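Local coordinates for protein ADP-ribosylglycohydrolase (Thermus thermophilus, PDB 2YZV) that belongs to the ADP-ribosylglycohydrolase family and folds into a compact all-helical domain that holds two magnesium ions, at residues 225-230 with 246-251; 216-221 with 253-258. One frame throughout, in Å; residues are numbered along the deposited sequence.

Contact 1: residues 225-230 with 246-251. With MG (magnesium ion), chain B.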
loop_
_atom_site.group_PDB
_atom_site.type_symbol
_atom_site.label_atom_id
_atom_site.label_comp_id
_atom_site.label_asym_id
_atom_site.label_seq_id
_atom_site.Cartn_x
_atom_site.Cartn_y
_atom_site.Cartn_z
ATOM N N LEU A 225 -2.060 9.044 1.462
ATOM C CA LEU A 225 -1.956 8.587 2.838
ATOM C C LEU A 225 -3.100 9.181 3.656
ATOM O O LEU A 225 -3.761 8.475 4.420
ATOM C CB LEU A 225 -0.609 9.012 3.436
ATOM C CG LEU A 225 -0.361 8.607 4.891
ATOM C CD1 LEU A 225 -0.435 7.093 5.035
ATOM C CD2 LEU A 225 1.008 9.120 5.323
ATOM N N ALA A 226 -3.348 10.476 3.478
ATOM C CA ALA A 226 -4.413 11.153 4.218
ATOM C C ALA A 226 -5.793 10.572 3.919
ATOM O O ALA A 226 -6.639 10.477 4.811
ATOM C CB ALA A 226 -4.396 12.647 3.903
ATOM N N ALA A 227 -6.024 10.189 2.665
ATOM C CA ALA A 227 -7.313 9.622 2.277
ATOM C C ALA A 227 -7.507 8.254 2.917
ATOM O O ALA A 227 -8.609 7.908 3.354
ATOM C CB ALA A 227 -7.400 9.508 0.753
ATOM N N ALA A 228 -6.435 7.471 2.968
ATOM C CA ALA A 228 -6.503 6.145 3.564
ATOM C C ALA A 228 -6.736 6.275 5.066
ATOM O O ALA A 228 -7.524 5.529 5.646
ATOM C CB ALA A 228 -5.208 5.379 3.295
ATOM N N LEU A 229 -6.057 7.232 5.693
ATOM C CA LEU A 229 -6.214 7.444 7.127
ATOM C C LEU A 229 -7.632 7.912 7.456
ATOM O O LEU A 229 -8.193 7.534 8.479
ATOM C CB LEU A 229 -5.185 8.458 7.635
ATOM C CG LEU A 229 -3.752 7.929 7.738
ATOM C CD1 LEU A 229 -2.806 9.066 8.093
ATOM C CD2 LEU A 229 -3.684 6.830 8.797
ATOM N N TRP A 230 -8.208 8.739 6.589
ATOM C CA TRP A 230 -9.567 9.219 6.801
ATOM C C TRP A 230 -10.546 8.044 6.759
ATOM O O TRP A 230 -11.404 7.904 7.626
ATOM C CB TRP A 230 -9.937 10.228 5.710
ATOM C CG TRP A 230 -11.401 10.494 5.614
ATOM C CD1 TRP A 230 -12.154 11.284 6.439
ATOM C CD2 TRP A 230 -12.307 9.936 4.655
ATOM N NE1 TRP A 230 -13.473 11.250 6.052
ATOM C CE2 TRP A 230 -13.596 10.430 4.959
ATOM C CE3 TRP A 230 -12.154 9.064 3.567
ATOM C CZ2 TRP A 230 -14.730 10.079 4.214
ATOM C CZ3 TRP A 230 -13.283 8.715 2.824
ATOM C CH2 TRP A 230 -14.553 9.224 3.155
ATOM N N VAL A 246 -12.665 3.785 -1.634
ATOM C CA VAL A 246 -12.799 3.707 -3.079
ATOM C C VAL A 246 -13.834 4.650 -3.664
ATOM O O VAL A 246 -13.693 5.082 -4.803
ATOM C CB VAL A 246 -13.075 2.258 -3.558
ATOM C CG1 VAL A 246 -11.943 1.346 -3.103
ATOM C CG2 VAL A 246 -14.412 1.770 -3.046
ATOM N N ASN A 247 -14.855 5.003 -2.889
ATOM C CA ASN A 247 -15.870 5.900 -3.410
ATOM C C ASN A 247 -15.443 7.361 -3.494
ATOM O O ASN A 247 -16.237 8.230 -3.859
ATOM C CB ASN A 247 -17.176 5.721 -2.635
ATOM C CG ASN A 247 -17.958 4.518 -3.125
ATOM O OD1 ASN A 247 -18.516 4.534 -4.230
ATOM N ND2 ASN A 247 -17.976 3.454 -2.329
ATOM N N LEU A 248 -14.180 7.627 -3.170
ATOM C CA LEU A 248 -13.638 8.975 -3.293
ATOM C C LEU A 248 -13.302 9.150 -4.768
ATOM O O LEU A 248 -13.092 10.262 -5.244
ATOM C CB LEU A 248 -12.354 9.126 -2.483
ATOM C CG LEU A 248 -12.463 9.127 -0.963
ATOM C CD1 LEU A 248 -11.063 9.151 -0.379
ATOM C CD2 LEU A 248 -13.265 10.333 -0.490
ATOM N N GLY A 249 -13.248 8.032 -5.486
ATOM C CA GLY A 249 -12.919 8.078 -6.898
ATOM C C GLY A 249 -11.467 8.469 -7.106
ATOM O O GLY A 249 -10.621 8.239 -6.239
ATOM N N GLY A 250 -11.171 9.069 -8.256
ATOM C CA GLY A 250 -9.803 9.467 -8.539
ATOM C C GLY A 250 -8.879 8.263 -8.593
ATOM O O GLY A 250 -9.185 7.270 -9.254
ATOM N N ASP A 251 -7.752 8.341 -7.891
ATOM C CA ASP A 251 -6.786 7.244 -7.871
ATOM C C ASP A 251 -7.258 6.245 -6.820
ATOM O O ASP A 251 -6.540 5.916 -5.875
ATOM C CB ASP A 251 -5.397 7.789 -7.523
ATOM C CG ASP A 251 -4.282 6.863 -7.968
ATOM O OD1 ASP A 251 -4.459 6.164 -8.991
ATOM O OD2 ASP A 251 -3.220 6.848 -7.312
HETATM MG MG MG B . -3.364 4.157 -8.949
#
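Leading into the magnesium site, the loop between helices 238-246 and 252-267 rests on helix 221-234 through one residue, Leu248, which meets Ala227 and Trp230. Both methyl branches of the leucine are used. Leu248 CD1 lies 3.9 Å from Ala227 CB, while Leu248 CD2 comes within 3.7 Å of Trp230 CZ3. The indole is met at its six-membered ring, and Leu248 CD2 approaches that ring obliquely. Leu248 takes CG opposite its own carbonyl carbon (chi1 -70°), a setting that carries the fork away from the loop and toward the helix. Ala227 suits this place because its single methyl leaves depth for the leucine, and Trp230, about one turn farther on, offers the carbons of its six-membered ring and also touches Ala213 and Pro214. The contact is purely apolar, so its fit depends on shape.

Leu248 itself sits in a tight turn: Val246 to Gly249 form a type I beta turn, closed by Gly249 N to Val246 O at 3.1 Å, and Gly249 and Gly250 both have positive phi (69° and 62°), which glycine adopts easily. The chain is thereby brought to Asp251, whose OD1 binds a magnesium ion at 2.3 Å; OD2 stands farther from the metal and is hydrogen-bonded to Asn128. Asp251 occupies the N-cap position of the next helix, yet its carboxylate serves the metal and makes no capping bond. A Gly-Gly-Asp-x-Asp-Thr sequence entering a helix and supplying metal ligands is characteristic of the ADP-ribosylglycohydrolase family.

Contact 2: residues 216-221 with 253-258. With MG (magnesium ion), chain B; MG (magnesium ion), chain C.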
loop_
_atom_site.group_PDB
_atom_site.type_symbol
_atom_site.label_atom_id
_atom_site.label_comp_id
_atom_site.label_asym_id
_atom_site.label_seq_id
_atom_site.Cartn_x
_atom_site.Cartn_y
_atom_site.Cartn_z
ATOM N N GLU A 216 -11.458 14.061 -3.389
ATOM C CA GLU A 216 -11.183 13.046 -4.402
ATOM C C GLU A 216 -10.052 12.145 -3.918
ATOM O O GLU A 216 -9.422 12.437 -2.905
ATOM C CB GLU A 216 -10.783 13.690 -5.736
ATOM C CG GLU A 216 -9.310 14.053 -5.868
ATOM C CD GLU A 216 -8.905 15.253 -5.037
ATOM O OE1 GLU A 216 -7.710 15.622 -5.079
ATOM O OE2 GLU A 216 -9.773 15.832 -4.347
ATOM N N GLY A 217 -9.813 11.047 -4.628
ATOM C CA GLY A 217 -8.729 10.152 -4.253
ATOM C C GLY A 217 -7.468 10.702 -4.896
ATOM O O GLY A 217 -7.320 10.605 -6.115
ATOM N N PRO A 218 -6.540 11.277 -4.112
ATOM C CA PRO A 218 -5.292 11.854 -4.629
ATOM C C PRO A 218 -4.219 10.868 -5.071
ATOM O O PRO A 218 -4.132 9.753 -4.555
ATOM C CB PRO A 218 -4.783 12.713 -3.462
ATOM C CG PRO A 218 -5.942 12.776 -2.482
ATOM C CD PRO A 218 -6.613 11.451 -2.653
ATOM N N GLY A 219 -3.399 11.313 -6.018
ATOM C CA GLY A 219 -2.294 10.508 -6.511
ATOM C C GLY A 219 -1.022 10.947 -5.799
ATOM O O GLY A 219 -0.029 10.227 -5.772
ATOM N N TYR A 220 -1.070 12.141 -5.213
ATOM C CA TYR A 220 0.051 12.727 -4.476
ATOM C C TYR A 220 0.212 11.923 -3.181
ATOM O O TYR A 220 -0.746 11.769 -2.436
ATOM C CB TYR A 220 -0.286 14.196 -4.189
ATOM C CG TYR A 220 0.749 15.003 -3.445
ATOM C CD1 TYR A 220 2.069 15.072 -3.888
ATOM C CD2 TYR A 220 0.388 15.758 -2.330
ATOM C CE1 TYR A 220 3.005 15.880 -3.244
ATOM C CE2 TYR A 220 1.311 16.570 -1.679
ATOM C CZ TYR A 220 2.618 16.626 -2.142
ATOM O OH TYR A 220 3.529 17.428 -1.500
ATOM N N ALA A 221 1.420 11.422 -2.916
ATOM C CA ALA A 221 1.667 10.592 -1.731
ATOM C C ALA A 221 1.051 11.065 -0.414
ATOM O O ALA A 221 0.350 10.302 0.248
ATOM C CB ALA A 221 3.172 10.357 -1.551
ATOM N N ASP A 253 -7.765 2.983 -6.915
ATOM C CA ASP A 253 -7.082 1.704 -6.775
ATOM C C ASP A 253 -5.971 1.816 -5.736
ATOM O O ASP A 253 -5.789 0.925 -4.909
ATOM C CB ASP A 253 -6.491 1.240 -8.114
ATOM C CG ASP A 253 -5.528 2.248 -8.723
ATOM O OD1 ASP A 253 -4.530 1.815 -9.335
ATOM O OD2 ASP A 253 -5.768 3.466 -8.614
ATOM N N THR A 254 -5.245 2.926 -5.769
ATOM C CA THR A 254 -4.140 3.122 -4.844
ATOM C C THR A 254 -4.588 3.554 -3.451
ATOM O O THR A 254 -4.003 3.134 -2.455
ATOM C CB THR A 254 -3.139 4.120 -5.421
ATOM O OG1 THR A 254 -2.752 3.678 -6.729
ATOM C CG2 THR A 254 -1.899 4.203 -4.535
ATOM N N VAL A 255 -5.618 4.392 -3.370
ATOM C CA VAL A 255 -6.119 4.794 -2.058
ATOM C C VAL A 255 -6.689 3.521 -1.435
ATOM O O VAL A 255 -6.500 3.254 -0.249
ATOM C CB VAL A 255 -7.224 5.870 -2.167
ATOM C CG1 VAL A 255 -7.900 6.069 -0.814
ATOM C CG2 VAL A 255 -6.613 7.179 -2.635
ATOM N N GLY A 256 -7.380 2.727 -2.247
ATOM C CA GLY A 256 -7.930 1.479 -1.755
ATOM C C GLY A 256 -6.838 0.523 -1.297
ATOM O O GLY A 256 -6.982 -0.151 -0.275
ATOM N N ALA A 257 -5.737 0.464 -2.041
ATOM C CA ALA A 257 -4.634 -0.429 -1.685
ATOM C C ALA A 257 -3.942 -0.006 -0.395
ATOM O O ALA A 257 -3.546 -0.853 0.405
ATOM C CB ALA A 257 -3.622 -0.491 -2.818
ATOM N N VAL A 258 -3.785 1.298 -0.188
ATOM C CA VAL A 258 -3.134 1.779 1.030
ATOM C C VAL A 258 -4.056 1.521 2.219
ATOM O O VAL A 258 -3.611 1.031 3.257
ATOM C CB VAL A 258 -2.779 3.276 0.916
ATOM C CG1 VAL A 258 -2.211 3.801 2.236
ATOM C CG2 VAL A 258 -1.745 3.459 -0.195
HETATM MG MG MG B . -3.364 4.157 -8.949
HETATM MG MG MG C . -2.947 0.816 -9.983
#
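Asp253 OD1 is shared by two magnesium ions, binding one (chain C) at 2.0 Å and the other (chain B) at 2.6 Å. Asp253 OD2 joins the second ion at 2.5 Å, so one carboxylate bridges the pair, with a short bond to the chain C ion and two longer ones, through both oxygens, to the chain B ion; the short, flat aspartate head suits this double role. Thr254 adds OG1 to the chain B ion at 2.4 Å. Asp58, itself a ligand of the chain C ion together with Thr56, is hydrogen-bonded through OD2 to Thr254 OG1, which couples the two sites.

Next along the helix, Val255 carries the contact with residues 216-221. Its CG2, set beside the backbone N while CG1 lies anti to it (chi1 169°), rests 4.0 Å from Gly217 CA and 4.1 Å from Pro218 O. Glycine suits this spot, since the methyl packs directly on its bare CA. Pro218 points its CB away from the helix, yet its ring carbon CD still lies at the margin of the Val255 methyl CG2.

Helix 252-267 thus runs from the metal site past the 216-221 loop, with Val255 also touching Thr224 of helix 221-234 and Val258 reaching Leu131 of helix 129-132 and Leu171 of helix 162-179.

Contacts 1 and 2 are neighbours, their centres about 5 Å apart on the same side of the chain's centre, and contact 1 is nested within the loop that contact 2 closes. The chain passes through 216-221, 225-230, 246-251 and 253-258 in that order, so the inner two segments make contact 1 and the outer two make contact 2. A probable backbone hydrogen bond from Asp251 N to Gly217 O (2.9 Å) ties the two loops together, while Ala227 and Ala228 pack on Val255 and Val258. The chain B magnesium ion takes Asp251 from contact 1 and Asp253 and Thr254 from contact 2, so the packing of helices 221-234 and 252-267 lies directly beside the metal site.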